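Long-range contacts in importin subunit beta-1 (Saccharomyces cerevisiae, PDB 5OWU), which carries proteins into the nucleus together with importin alpha, the subunit that recognises the classical nuclear localization signal of the cargo: residues A[755-759]-A[801-805]; A[831-835]-A[848-852]. One frame throughout, in Å; residues are numbered along the deposited sequence.

Contact 1 of 2, residues A[755-759]-A[801-805]; sequences LDAYV and AAVGL
Leu755 and Val759, one helical turn apart on helix 741-764 of HEAT repeat 17, meet Ala801 and Leu805, likewise one turn apart on helix 796-812 of HEAT repeat 18, in the joint between these two consecutive repeats of the solenoid. Leu755 reaches across with both methyls. Its CG stands anti to the backbone N (chi1 179°), which sends the fork out toward the partner helix. There CD2 lies 3.8 Å from Ala801 CB, while CD1 meets Leu805 CD1 at 3.5 Å, a snug methyl-to-methyl touch. The two leucines lie alongside each other, pointing opposite ways, each aimed at the other's helix.

Corresponding helices of neighbouring HEAT repeats stack roughly side by side, and this pair does so: the segments run in similar directions, their axes inclined by 36° and 10.3 Å apart at closest approach. At that spacing the backbones stay apart and side chains bridge the interval, Leu805 chief among them. Its CD2 methyl settles over the backbone of the facing helix, 3.8 Å from Tyr758 O, and its CD1 also lies 4.1 Å from Tyr758 CB. The tyrosine ring itself turns away from this interface, because CG is anti to the carbonyl carbon (chi1 -71°), and its hydroxyl is hydrogen-bonded to Gln732. Val759 completes the contact through CG2, which sits 4.1 Å from Ala801 CB and borders the branch carbon of Leu805. Helix 776-788 packs beside these residues, with Phe782 against Leu755 and Ile783 against Leu805.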
loop_
_atom_site.group_PDB
_atom_site.type_symbol
_atom_site.label_atom_id
_atom_site.label_comp_id
_atom_site.label_asym_id
_atom_site.label_seq_id
_atom_site.Cartn_x
_atom_site.Cartn_y
_atom_site.Cartn_z
ATOM N N LEU A 755 16.944 9.672 -9.685
ATOM C CA LEU A 755 18.186 8.903 -9.656
ATOM C C LEU A 755 18.484 8.282 -11.018
ATOM O O LEU A 755 19.628 8.336 -11.492
ATOM C CB LEU A 755 18.112 7.824 -8.575
ATOM C CG LEU A 755 19.339 6.916 -8.423
ATOM C CD1 LEU A 755 20.620 7.717 -8.236
ATOM C CD2 LEU A 755 19.117 5.963 -7.245
ATOM N N ASP A 756 17.469 7.688 -11.664
ATOM C CA ASP A 756 17.656 7.183 -13.027
ATOM C C ASP A 756 18.190 8.282 -13.944
ATOM O O ASP A 756 19.151 8.078 -14.703
ATOM C CB ASP A 756 16.333 6.653 -13.597
ATOM C CG ASP A 756 15.903 5.331 -12.990
ATOM O OD1 ASP A 756 16.751 4.625 -12.417
ATOM O OD2 ASP A 756 14.707 4.996 -13.117
ATOM N N ALA A 757 17.547 9.449 -13.905
ATOM C CA ALA A 757 17.935 10.546 -14.786
ATOM C C ALA A 757 19.401 10.905 -14.594
ATOM O O ALA A 757 20.154 11.034 -15.570
ATOM C CB ALA A 757 17.043 11.759 -14.535
ATOM N N TYR A 758 19.828 11.067 -13.335
ATOM C CA TYR A 758 21.200 11.487 -13.072
ATOM C C TYR A 758 22.197 10.409 -13.474
ATOM O O TYR A 758 23.295 10.721 -13.954
ATOM C CB TYR A 758 21.378 11.849 -11.592
ATOM C CG TYR A 758 20.697 13.136 -11.153
ATOM C CD1 TYR A 758 20.387 14.139 -12.067
ATOM C CD2 TYR A 758 20.367 13.347 -9.818
ATOM C CE1 TYR A 758 19.769 15.304 -11.667
ATOM C CE2 TYR A 758 19.747 14.512 -9.409
ATOM C CZ TYR A 758 19.450 15.486 -10.337
ATOM O OH TYR A 758 18.833 16.648 -9.941
ATOM N N VAL A 759 21.851 9.135 -13.265
ATOM C CA VAL A 759 22.743 8.058 -13.688
ATOM C C VAL A 759 22.952 8.118 -15.195
ATOM O O VAL A 759 24.086 8.070 -15.693
ATOM C CB VAL A 759 22.177 6.694 -13.254
ATOM C CG1 VAL A 759 22.914 5.533 -13.931
ATOM C CG2 VAL A 759 22.270 6.552 -11.760
ATOM N N ALA A 801 23.236 2.595 -7.136
ATOM C CA ALA A 801 23.283 3.672 -8.118
ATOM C C ALA A 801 23.802 4.970 -7.501
ATOM O O ALA A 801 24.612 5.672 -8.116
ATOM C CB ALA A 801 21.903 3.874 -8.736
ATOM N N ALA A 802 23.361 5.305 -6.286
ATOM C CA ALA A 802 23.754 6.580 -5.681
ATOM C C ALA A 802 25.243 6.611 -5.341
ATOM O O ALA A 802 25.953 7.581 -5.655
ATOM C CB ALA A 802 22.914 6.839 -4.432
ATOM N N VAL A 803 25.735 5.566 -4.674
ATOM C CA VAL A 803 27.158 5.532 -4.358
ATOM C C VAL A 803 27.970 5.442 -5.653
ATOM O O VAL A 803 29.067 6.023 -5.765
ATOM C CB VAL A 803 27.434 4.375 -3.371
ATOM C CG1 VAL A 803 27.452 3.031 -4.070
ATOM C CG2 VAL A 803 28.721 4.608 -2.613
ATOM N N GLY A 804 27.418 4.773 -6.670
ATOM C CA GLY A 804 28.037 4.801 -7.987
ATOM C C GLY A 804 28.175 6.209 -8.540
ATOM O O GLY A 804 29.209 6.565 -9.107
ATOM N N LEU A 805 27.130 7.029 -8.389
ATOM C CA LEU A 805 27.222 8.428 -8.792
ATOM C C LEU A 805 28.352 9.133 -8.062
ATOM O O LEU A 805 29.098 9.920 -8.664
ATOM C CB LEU A 805 25.905 9.155 -8.517
ATOM C CG LEU A 805 24.774 9.000 -9.528
ATOM C CD1 LEU A 805 23.501 9.598 -8.952
ATOM C CD2 LEU A 805 25.137 9.669 -10.851
#

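Contact 2 of 2, residues A[831-835]-A[848-852]; sequences IKRTR and ARWAR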
loop_
_atom_site.group_PDB
_atom_site.type_symbol
_atom_site.label_atom_id
_atom_site.label_comp_id
_atom_site.label_asym_id
_atom_site.label_seq_id
_atom_site.Cartn_x
_atom_site.Cartn_y
_atom_site.Cartn_z
ATOM N N ILE A 831 29.007 6.099 2.233
ATOM C CA ILE A 831 29.871 5.142 1.550
ATOM C C ILE A 831 30.145 3.947 2.451
ATOM O O ILE A 831 30.111 2.795 2.005
ATOM C CB ILE A 831 31.177 5.827 1.105
ATOM C CG1 ILE A 831 30.874 6.886 0.037
ATOM C CG2 ILE A 831 32.175 4.795 0.575
ATOM C CD1 ILE A 831 32.069 7.736 -0.368
ATOM N N LYS A 832 30.409 4.199 3.733
ATOM C CA LYS A 832 30.778 3.109 4.633
ATOM C C LYS A 832 29.586 2.212 4.951
ATOM O O LYS A 832 29.723 0.984 4.987
ATOM C CB LYS A 832 31.397 3.687 5.904
ATOM C CG LYS A 832 32.849 4.112 5.696
ATOM C CD LYS A 832 33.198 5.445 6.348
ATOM C CE LYS A 832 33.755 5.265 7.753
ATOM N NZ LYS A 832 34.388 6.517 8.254
ATOM N N ARG A 833 28.405 2.798 5.175
ATOM C CA ARG A 833 27.212 1.988 5.393
ATOM C C ARG A 833 26.907 1.126 4.176
ATOM O O ARG A 833 26.510 -0.037 4.313
ATOM C CB ARG A 833 26.009 2.876 5.716
ATOM C CG ARG A 833 26.153 3.716 6.973
ATOM C CD ARG A 833 24.797 4.102 7.554
ATOM N NE ARG A 833 23.829 4.494 6.528
ATOM C CZ ARG A 833 23.643 5.737 6.088
ATOM N NH1 ARG A 833 24.361 6.745 6.570
ATOM N NH2 ARG A 833 22.731 5.975 5.152
ATOM N N THR A 834 27.073 1.685 2.976
ATOM C CA THR A 834 26.801 0.919 1.765
ATOM C C THR A 834 27.850 -0.162 1.546
ATOM O O THR A 834 27.533 -1.243 1.040
ATOM C CB THR A 834 26.740 1.854 0.556
ATOM O OG1 THR A 834 25.742 2.861 0.775
ATOM C CG2 THR A 834 26.393 1.082 -0.707
ATOM N N ARG A 835 29.096 0.110 1.927
ATOM C CA ARG A 835 30.179 -0.847 1.750
ATOM C C ARG A 835 30.114 -1.977 2.771
ATOM O O ARG A 835 30.583 -3.086 2.489
ATOM C CB ARG A 835 31.521 -0.114 1.846
ATOM C CG ARG A 835 32.759 -0.995 1.877
ATOM C CD ARG A 835 32.903 -1.827 0.617
ATOM N NE ARG A 835 34.119 -2.632 0.651
ATOM C CZ ARG A 835 34.399 -3.614 -0.201
ATOM N NH1 ARG A 835 33.545 -3.928 -1.167
ATOM N NH2 ARG A 835 35.534 -4.289 -0.083
ATOM N N ALA A 848 30.557 0.623 -3.781
ATOM C CA ALA A 848 30.917 1.454 -2.634
ATOM C C ALA A 848 32.428 1.528 -2.461
ATOM O O ALA A 848 32.963 2.567 -2.062
ATOM C CB ALA A 848 30.260 0.917 -1.363
ATOM N N ARG A 849 33.133 0.433 -2.749
ATOM C CA ARG A 849 34.592 0.461 -2.708
ATOM C C ARG A 849 35.138 1.444 -3.736
ATOM O O ARG A 849 35.982 2.289 -3.413
ATOM C CB ARG A 849 35.148 -0.946 -2.944
ATOM C CG ARG A 849 36.661 -1.034 -3.158
ATOM C CD ARG A 849 37.451 -0.666 -1.910
ATOM N NE ARG A 849 38.780 -1.277 -1.921
ATOM C CZ ARG A 849 39.650 -1.213 -0.916
ATOM N NH1 ARG A 849 39.346 -0.560 0.198
ATOM N NH2 ARG A 849 40.832 -1.809 -1.025
ATOM N N TRP A 850 34.664 1.349 -4.983
ATOM C CA TRP A 850 35.058 2.314 -6.007
ATOM C C TRP A 850 34.820 3.745 -5.527
ATOM O O TRP A 850 35.700 4.614 -5.634
ATOM C CB TRP A 850 34.290 2.012 -7.298
ATOM C CG TRP A 850 34.190 3.139 -8.298
ATOM C CD1 TRP A 850 33.062 3.841 -8.624
ATOM C CD2 TRP A 850 35.243 3.674 -9.111
ATOM N NE1 TRP A 850 33.350 4.785 -9.582
ATOM C CE2 TRP A 850 34.680 4.704 -9.899
ATOM C CE3 TRP A 850 36.605 3.388 -9.249
ATOM C CZ2 TRP A 850 35.435 5.448 -10.807
ATOM C CZ3 TRP A 850 37.351 4.128 -10.152
ATOM C CH2 TRP A 850 36.764 5.146 -10.918
ATOM N N ALA A 851 33.641 3.996 -4.953
ATOM C CA ALA A 851 33.314 5.331 -4.460
ATOM C C ALA A 851 34.263 5.769 -3.353
ATOM O O ALA A 851 34.619 6.950 -3.264
ATOM C CB ALA A 851 31.873 5.361 -3.955
ATOM N N ARG A 852 34.665 4.838 -2.485
ATOM C CA ARG A 852 35.581 5.172 -1.397
ATOM C C ARG A 852 36.955 5.540 -1.939
ATOM O O ARG A 852 37.554 6.542 -1.526
ATOM C CB ARG A 852 35.678 3.993 -0.423
ATOM C CG ARG A 852 36.550 4.244 0.795
ATOM C CD ARG A 852 36.100 5.478 1.549
ATOM N NE ARG A 852 36.687 5.559 2.880
ATOM C CZ ARG A 852 36.560 6.608 3.686
ATOM N NH1 ARG A 852 35.872 7.672 3.293
ATOM N NH2 ARG A 852 37.125 6.597 4.885
#
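Ala848 nestles against the backbone of helix 825-836 where the two segments come nearest, at Arg835: its CB is 3.6 Å from Arg835 CA and equally near Arg835 CB. Thr834 CG2 touches the same methyl from 3.9 Å, while the threonine hydroxyl is hydrogen-bonded to Tyr830 O within its own helix. The CG2 methyl of Ile831 packs on the carbonyl oxygen of Ala848, 3.5 Å away.

At Arg849 the contact moves out toward solvent. Arg835 leaves its helix with CG anti to the backbone N (chi1 172°), bends at the next bond, and lays one face of its guanidinium over Arg849 CB, which stands 3.8 Å above the plane toward its rim. The two arginines pass at a slant, their guanidinium planes only 17° apart. A weak hydrogen bond from Arg835 NH1 to Lys845 O helps to hold the head near helix 842-860.

Ala851 faces the CD1 end of Ile831, with 4.3 Å from its CB to that methyl. Arg852 then uses its aliphatic part: CB rests 3.7 Å from Ile831 CG2, the arginine chain running crosswise to the isoleucine. Farther out, Lys832 CD lies over one face of the Arg852 guanidinium, and the like charges of Lys832 NZ and Arg852 NH2 come within 4.3 Å, a mildly unfavourable pairing that solvent probably screens, Lys832 being exposed. Arg852 NH1 also makes a weak hydrogen bond to Gln855 OE1.

The segments run nearly antiparallel, at 151°, on the two successive helices of HEAT repeat 19, the last: the helical hairpin from which HEAT solenoids are built.

Contacts 1 and 2 lie in series along the chain, their centres about 14 Å apart, on the same side of the molecule's centre near its C-terminal end. The first joins HEAT repeats 17 and 18 through helices 741-764 and 796-812; the second lies within repeat 19, between helices 825-836 and 842-860. Val803 connects them: it projects from helix 796-812 away from contact 1, and its CG2 packs 3.8 Å from Ala848 CA while CG1 meets Thr834 CG2 at 4.0 Å. Helix 796-812 thus packs against repeat 17 through one set of side chains and against repeat 19 through Val803, linking the last three repeats of the solenoid.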